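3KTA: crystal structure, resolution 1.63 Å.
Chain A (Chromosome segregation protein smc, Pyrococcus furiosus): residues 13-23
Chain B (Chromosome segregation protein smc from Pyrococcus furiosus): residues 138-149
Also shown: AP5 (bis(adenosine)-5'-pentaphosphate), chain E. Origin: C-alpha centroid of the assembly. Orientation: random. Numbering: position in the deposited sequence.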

# COMPACT_ATOMS: atom_id res chain seq x y z
N LYS A 13 -3.73 -18.68 -2.45
CA LYS A 13 -2.27 -18.84 -2.39
C LYS A 13 -1.83 -19.76 -1.25
O LYS A 13 -2.30 -20.89 -1.16
CB LYS A 13 -1.57 -17.48 -2.39
CG LYS A 13 -1.93 -16.65 -3.63
CD LYS A 13 -1.10 -15.37 -3.77
CE LYS A 13 0.28 -15.69 -4.28
NZ LYS A 13 1.02 -14.50 -4.78
N SER A 14 -0.93 -19.30 -0.38
CA SER A 14 -0.40 -20.18 0.67
C SER A 14 -1.32 -20.43 1.88
O SER A 14 -0.92 -21.12 2.83
CB SER A 14 0.93 -19.62 1.17
OG SER A 14 0.73 -18.31 1.70
N TYR A 15 -2.54 -19.90 1.86
CA TYR A 15 -3.36 -19.92 3.08
C TYR A 15 -4.23 -21.15 3.35
O TYR A 15 -4.91 -21.23 4.39
CB TYR A 15 -4.14 -18.59 3.25
CG TYR A 15 -3.20 -17.53 3.80
CD1 TYR A 15 -2.99 -17.40 5.17
CD2 TYR A 15 -2.46 -16.74 2.95
CE1 TYR A 15 -2.10 -16.45 5.67
CE2 TYR A 15 -1.57 -15.81 3.43
CZ TYR A 15 -1.39 -15.67 4.79
OH TYR A 15 -0.49 -14.75 5.26
N GLY A 16 -4.16 -22.12 2.45
CA GLY A 16 -4.76 -23.42 2.69
C GLY A 16 -6.22 -23.49 2.31
O GLY A 16 -6.79 -22.52 1.82
N ASN A 17 -6.84 -24.65 2.55
CA ASN A 17 -8.19 -24.92 2.08
C ASN A 17 -9.32 -24.38 2.95
O ASN A 17 -10.45 -24.26 2.48
CB ASN A 17 -8.39 -26.42 1.89
CG ASN A 17 -7.75 -26.94 0.62
OD1 ASN A 17 -7.81 -26.29 -0.42
ND2 ASN A 17 -7.15 -28.12 0.70
N LYS A 18 -9.03 -24.08 4.20
CA LYS A 18 -10.05 -23.63 5.12
C LYS A 18 -10.06 -22.10 5.16
O LYS A 18 -9.09 -21.46 4.78
CB LYS A 18 -9.82 -24.20 6.52
CG LYS A 18 -8.85 -23.40 7.38
N LYS A 19 -11.18 -21.53 5.61
CA LYS A 19 -11.33 -20.07 5.64
C LYS A 19 -10.44 -19.44 6.71
O LYS A 19 -10.50 -19.83 7.88
CB LYS A 19 -12.80 -19.70 5.82
CG LYS A 19 -13.12 -18.21 5.60
CD LYS A 19 -14.62 -17.99 5.35
CE LYS A 19 -15.07 -18.62 4.03
NZ LYS A 19 -16.48 -18.25 3.66
N VAL A 20 -9.61 -18.49 6.29
CA VAL A 20 -8.71 -17.76 7.18
C VAL A 20 -9.26 -16.33 7.34
O VAL A 20 -9.51 -15.67 6.35
CB VAL A 20 -7.28 -17.67 6.56
CG1 VAL A 20 -6.40 -16.72 7.36
CG2 VAL A 20 -6.62 -19.04 6.49
N VAL A 21 -9.45 -15.89 8.58
CA VAL A 21 -9.88 -14.52 8.88
C VAL A 21 -8.69 -13.65 9.27
O VAL A 21 -7.91 -14.01 10.14
CB VAL A 21 -10.90 -14.49 10.05
CG1 VAL A 21 -11.29 -13.05 10.40
CG2 VAL A 21 -12.13 -15.32 9.71
N ILE A 22 -8.56 -12.50 8.62
CA ILE A 22 -7.46 -11.58 8.92
C ILE A 22 -8.01 -10.19 9.23
O ILE A 22 -8.46 -9.49 8.32
CB ILE A 22 -6.49 -11.48 7.73
CG1 ILE A 22 -6.04 -12.88 7.28
CG2 ILE A 22 -5.29 -10.58 8.10
CD1 ILE A 22 -5.10 -12.85 6.08
N PRO A 23 -7.99 -9.80 10.51
CA PRO A 23 -8.58 -8.53 10.95
C PRO A 23 -7.55 -7.42 10.92
O PRO A 23 -6.36 -7.69 11.09
CB PRO A 23 -8.96 -8.81 12.40
CG PRO A 23 -7.90 -9.76 12.86
CD PRO A 23 -7.41 -10.54 11.65
N GLY B 138 0.69 -11.62 13.12
CA GLY B 138 1.84 -12.49 12.92
C GLY B 138 1.54 -13.53 11.86
O GLY B 138 0.50 -14.18 11.91
N VAL B 139 2.45 -13.68 10.90
CA VAL B 139 2.34 -14.70 9.87
C VAL B 139 3.41 -15.78 10.07
O VAL B 139 4.57 -15.48 10.35
CB VAL B 139 2.48 -14.10 8.45
CG1 VAL B 139 2.27 -15.16 7.39
CG2 VAL B 139 1.50 -12.95 8.25
N SER B 140 3.02 -17.05 9.92
CA SER B 140 4.01 -18.13 9.98
C SER B 140 3.61 -19.25 9.04
O SER B 140 2.43 -19.40 8.70
CB SER B 140 4.18 -18.65 11.42
OG SER B 140 2.98 -19.22 11.91
N MSE B 141 4.58 -20.04 8.61
CA MSE B 141 4.30 -21.15 7.72
C MSE B 141 4.66 -22.48 8.37
O MSE B 141 5.74 -22.64 8.94
CB MSE B 141 5.06 -21.00 6.41
CG MSE B 141 4.78 -22.15 5.46
SE MSE B 141 5.48 -21.83 3.71
CE MSE B 141 4.27 -20.38 3.16
N ARG B 142 3.73 -23.43 8.28
CA ARG B 142 4.00 -24.78 8.76
C ARG B 142 3.47 -25.77 7.74
O ARG B 142 2.36 -25.62 7.22
CB ARG B 142 3.36 -25.01 10.13
CG ARG B 142 3.61 -26.41 10.69
CD ARG B 142 3.17 -26.51 12.14
N ASP B 143 4.28 -26.77 7.41
CA ASP B 143 3.86 -27.80 6.46
C ASP B 143 3.31 -27.18 5.17
O ASP B 143 2.33 -27.67 4.59
CB ASP B 143 2.84 -28.72 7.11
CG ASP B 143 3.37 -29.38 8.37
OD1 ASP B 143 2.63 -29.43 9.38
OD2 ASP B 143 4.53 -29.84 8.36
N GLY B 144 3.94 -26.09 4.73
CA GLY B 144 3.60 -25.44 3.47
C GLY B 144 2.42 -24.48 3.52
O GLY B 144 2.06 -23.90 2.50
N VAL B 145 1.82 -24.31 4.70
CA VAL B 145 0.61 -23.51 4.83
C VAL B 145 0.82 -22.29 5.74
O VAL B 145 1.35 -22.41 6.85
CB VAL B 145 -0.56 -24.35 5.38
CG1 VAL B 145 -1.84 -23.51 5.51
CG2 VAL B 145 -0.78 -25.57 4.50
N SER B 146 0.37 -21.12 5.28
CA SER B 146 0.48 -19.89 6.08
C SER B 146 -0.67 -19.81 7.06
O SER B 146 -1.77 -20.27 6.77
CB SER B 146 0.43 -18.65 5.19
OG SER B 146 1.49 -18.62 4.25
N LYS B 147 -0.42 -19.22 8.22
CA LYS B 147 -1.49 -18.92 9.15
C LYS B 147 -1.22 -17.58 9.83
O LYS B 147 -0.06 -17.16 9.96
CB LYS B 147 -1.68 -20.03 10.19
CG LYS B 147 -0.71 -19.96 11.36
CD LYS B 147 -1.00 -21.06 12.39
CE LYS B 147 -2.31 -20.82 13.13
NZ LYS B 147 -2.65 -21.98 14.01
N VAL B 148 -2.28 -16.90 10.24
CA VAL B 148 -2.11 -15.64 10.95
C VAL B 148 -2.59 -15.75 12.39
O VAL B 148 -3.50 -16.52 12.71
CB VAL B 148 -2.86 -14.46 10.29
CG1 VAL B 148 -2.52 -14.36 8.81
CG2 VAL B 148 -4.36 -14.57 10.50
N VAL B 149 -1.96 -14.96 13.25
CA VAL B 149 -2.43 -14.80 14.61
C VAL B 149 -2.29 -13.33 14.96
O VAL B 149 -1.59 -12.58 14.27
CB VAL B 149 -1.59 -15.64 15.60
CG1 VAL B 149 -1.68 -17.11 15.26
CG2 VAL B 149 -0.16 -15.16 15.60
PA AP5 E . 11.76 -15.03 -2.54
O1A AP5 E . 12.65 -16.10 -1.93
O2A AP5 E . 11.04 -15.52 -3.77
O3A AP5 E . 10.61 -14.54 -1.51
PB AP5 E . 10.85 -14.34 0.05
O1B AP5 E . 12.23 -13.77 0.29
O2B AP5 E . 10.53 -15.57 0.84
O3B AP5 E . 9.69 -13.22 0.14
PG AP5 E . 9.23 -12.65 1.53
O1G AP5 E . 10.34 -12.80 2.54
O2G AP5 E . 8.85 -11.22 1.27
O3G AP5 E . 8.07 -13.65 1.92
PD AP5 E . 6.55 -13.35 2.29
O1D AP5 E . 6.34 -13.52 3.76
O2D AP5 E . 6.05 -12.04 1.72
O3D AP5 E . 5.88 -14.62 1.54
PE AP5 E . 4.85 -14.56 0.30
O1E AP5 E . 3.59 -13.88 0.79
O2E AP5 E . 5.51 -14.00 -0.91
O5F AP5 E . 12.58 -13.67 -2.80
C5F AP5 E . 13.37 -13.44 -3.95
C4F AP5 E . 14.04 -12.06 -3.89
O4F AP5 E . 13.07 -11.06 -4.18
C3F AP5 E . 14.60 -11.71 -2.52
O3F AP5 E . 15.60 -10.72 -2.67
C2F AP5 E . 13.42 -11.06 -1.84
O2F AP5 E . 13.82 -10.14 -0.85
C1F AP5 E . 12.70 -10.37 -2.99
N9A AP5 E . 11.24 -10.49 -2.90
C8A AP5 E . 10.52 -11.36 -2.12
N7A AP5 E . 9.21 -11.16 -2.36
C5A AP5 E . 9.07 -10.17 -3.27
C6A AP5 E . 7.96 -9.57 -3.84
N6A AP5 E . 6.73 -9.87 -3.41
N1A AP5 E . 8.15 -8.56 -4.75
C2A AP5 E . 9.43 -8.16 -5.10
N3A AP5 E . 10.53 -8.75 -4.53
C4A AP5 E . 10.35 -9.74 -3.62
O5J AP5 E . 4.55 -16.14 0.20
C5J AP5 E . 5.40 -17.00 -0.54
C4J AP5 E . 4.89 -18.41 -0.33
O4J AP5 E . 3.58 -18.50 -0.88
C3J AP5 E . 5.76 -19.43 -1.08
O3J AP5 E . 6.03 -20.51 -0.22
C2J AP5 E . 4.84 -19.87 -2.20
O2J AP5 E . 5.14 -21.17 -2.67
C1J AP5 E . 3.47 -19.73 -1.55
N9B AP5 E . 2.43 -19.75 -2.59
C8B AP5 E . 2.18 -18.85 -3.58
N7B AP5 E . 1.13 -19.30 -4.31
C5B AP5 E . 0.72 -20.48 -3.78
C6B AP5 E . -0.28 -21.37 -4.11
N6B AP5 E . -1.00 -21.20 -5.22
N1B AP5 E . -0.43 -22.51 -3.35
C2B AP5 E . 0.39 -22.78 -2.28
N3B AP5 E . 1.38 -21.89 -1.96
C4B AP5 E . 1.54 -20.77 -2.70
O HOH W 1 -4.12 -21.56 7.67

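The contact between the two chains is centred on a pair of serines that meet through both backbone and side chain. The backbone amide Ser B146 N donates to the carbonyl Ser A14 O at 2.8 Å, and the N-H...O angle of 174° is almost linear, as expected of a strong bond. Beside it, Ser A14 OG donates to Ser B146 OG at 2.7 Å. The CA-to-CB bonds of both serines point toward the opposite stretch, and their rotamers, p for Ser A14 and m for Ser B146, bring the two oxygens together. Each hydroxyl has a further hydrogen bond elsewhere in the structure, so neither depends on this contact alone. Serine suits both positions: its short side chain supplies a polar group within a buried site without demanding much room.

The same carbonyl has a second, weaker neighbour. Val B145 CA lies 3.5 Å from Ser A14 O with an angle of 138° at the hydrogen, a CA-H...O contact alongside the amide bond. A water extends the polar link: it donates to Ser B146 O at 2.8 Å and, in a weak bond, to Tyr A15 O at 3.4 Å.

The chain B side of this arrangement is a hairpin. Its strands, 138-142 and 145-149, are joined by a type I' turn from Arg B142 to Val B145, and backbone pairs such as Ser B140 N to Lys B147 O at 3.1 Å and Lys B147 N to Ser B140 O at 2.9 Å hold them together. Those pairs leave Ser B146 N free to reach chain A.

Packing builds outward from Tyr A15. Its CA-to-CB bond points away from chain B, yet with chi1 at -79° and chi2 at -86° the ring comes back into contact. Ser B146 CB sits over one face, 3.5 Å from the ring centroid and 17° off the normal, which is CH-pi geometry; the serine thus offers its hydroxyl to Ser A14 and its methylene to the ring. Farther along, Tyr A15 CE1 is 3.8 Å from Val B148 CG1, and Tyr A15 OH is 3.5 Å from Val B139 CG1. An aromatic residue fits here because it spans several neighbours while its hydroxyl is hydrogen-bonded elsewhere in the structure.

Val B148, pointing toward chain A with chi1 m, links the tyrosine to strand 20-23. Its CG2 lies 4.0 Å from Ile A22 CG1 and 4.3 Å from Val A20 CG1, forming a small branched aliphatic cluster, and it is also 3.6 Å from Val A21 O. The strand axes of 20-23 and 145-149 approach to 7.7 Å at 42°, so here side chains bridge the gap.

Gly A16 has phi/psi of 86/-178, angles at which a CB would jam against the preceding carbonyl oxygen; it would also come within 3.1 Å of Val B145 CG1. Altogether the stretches bury 408 Å², summed over both sides.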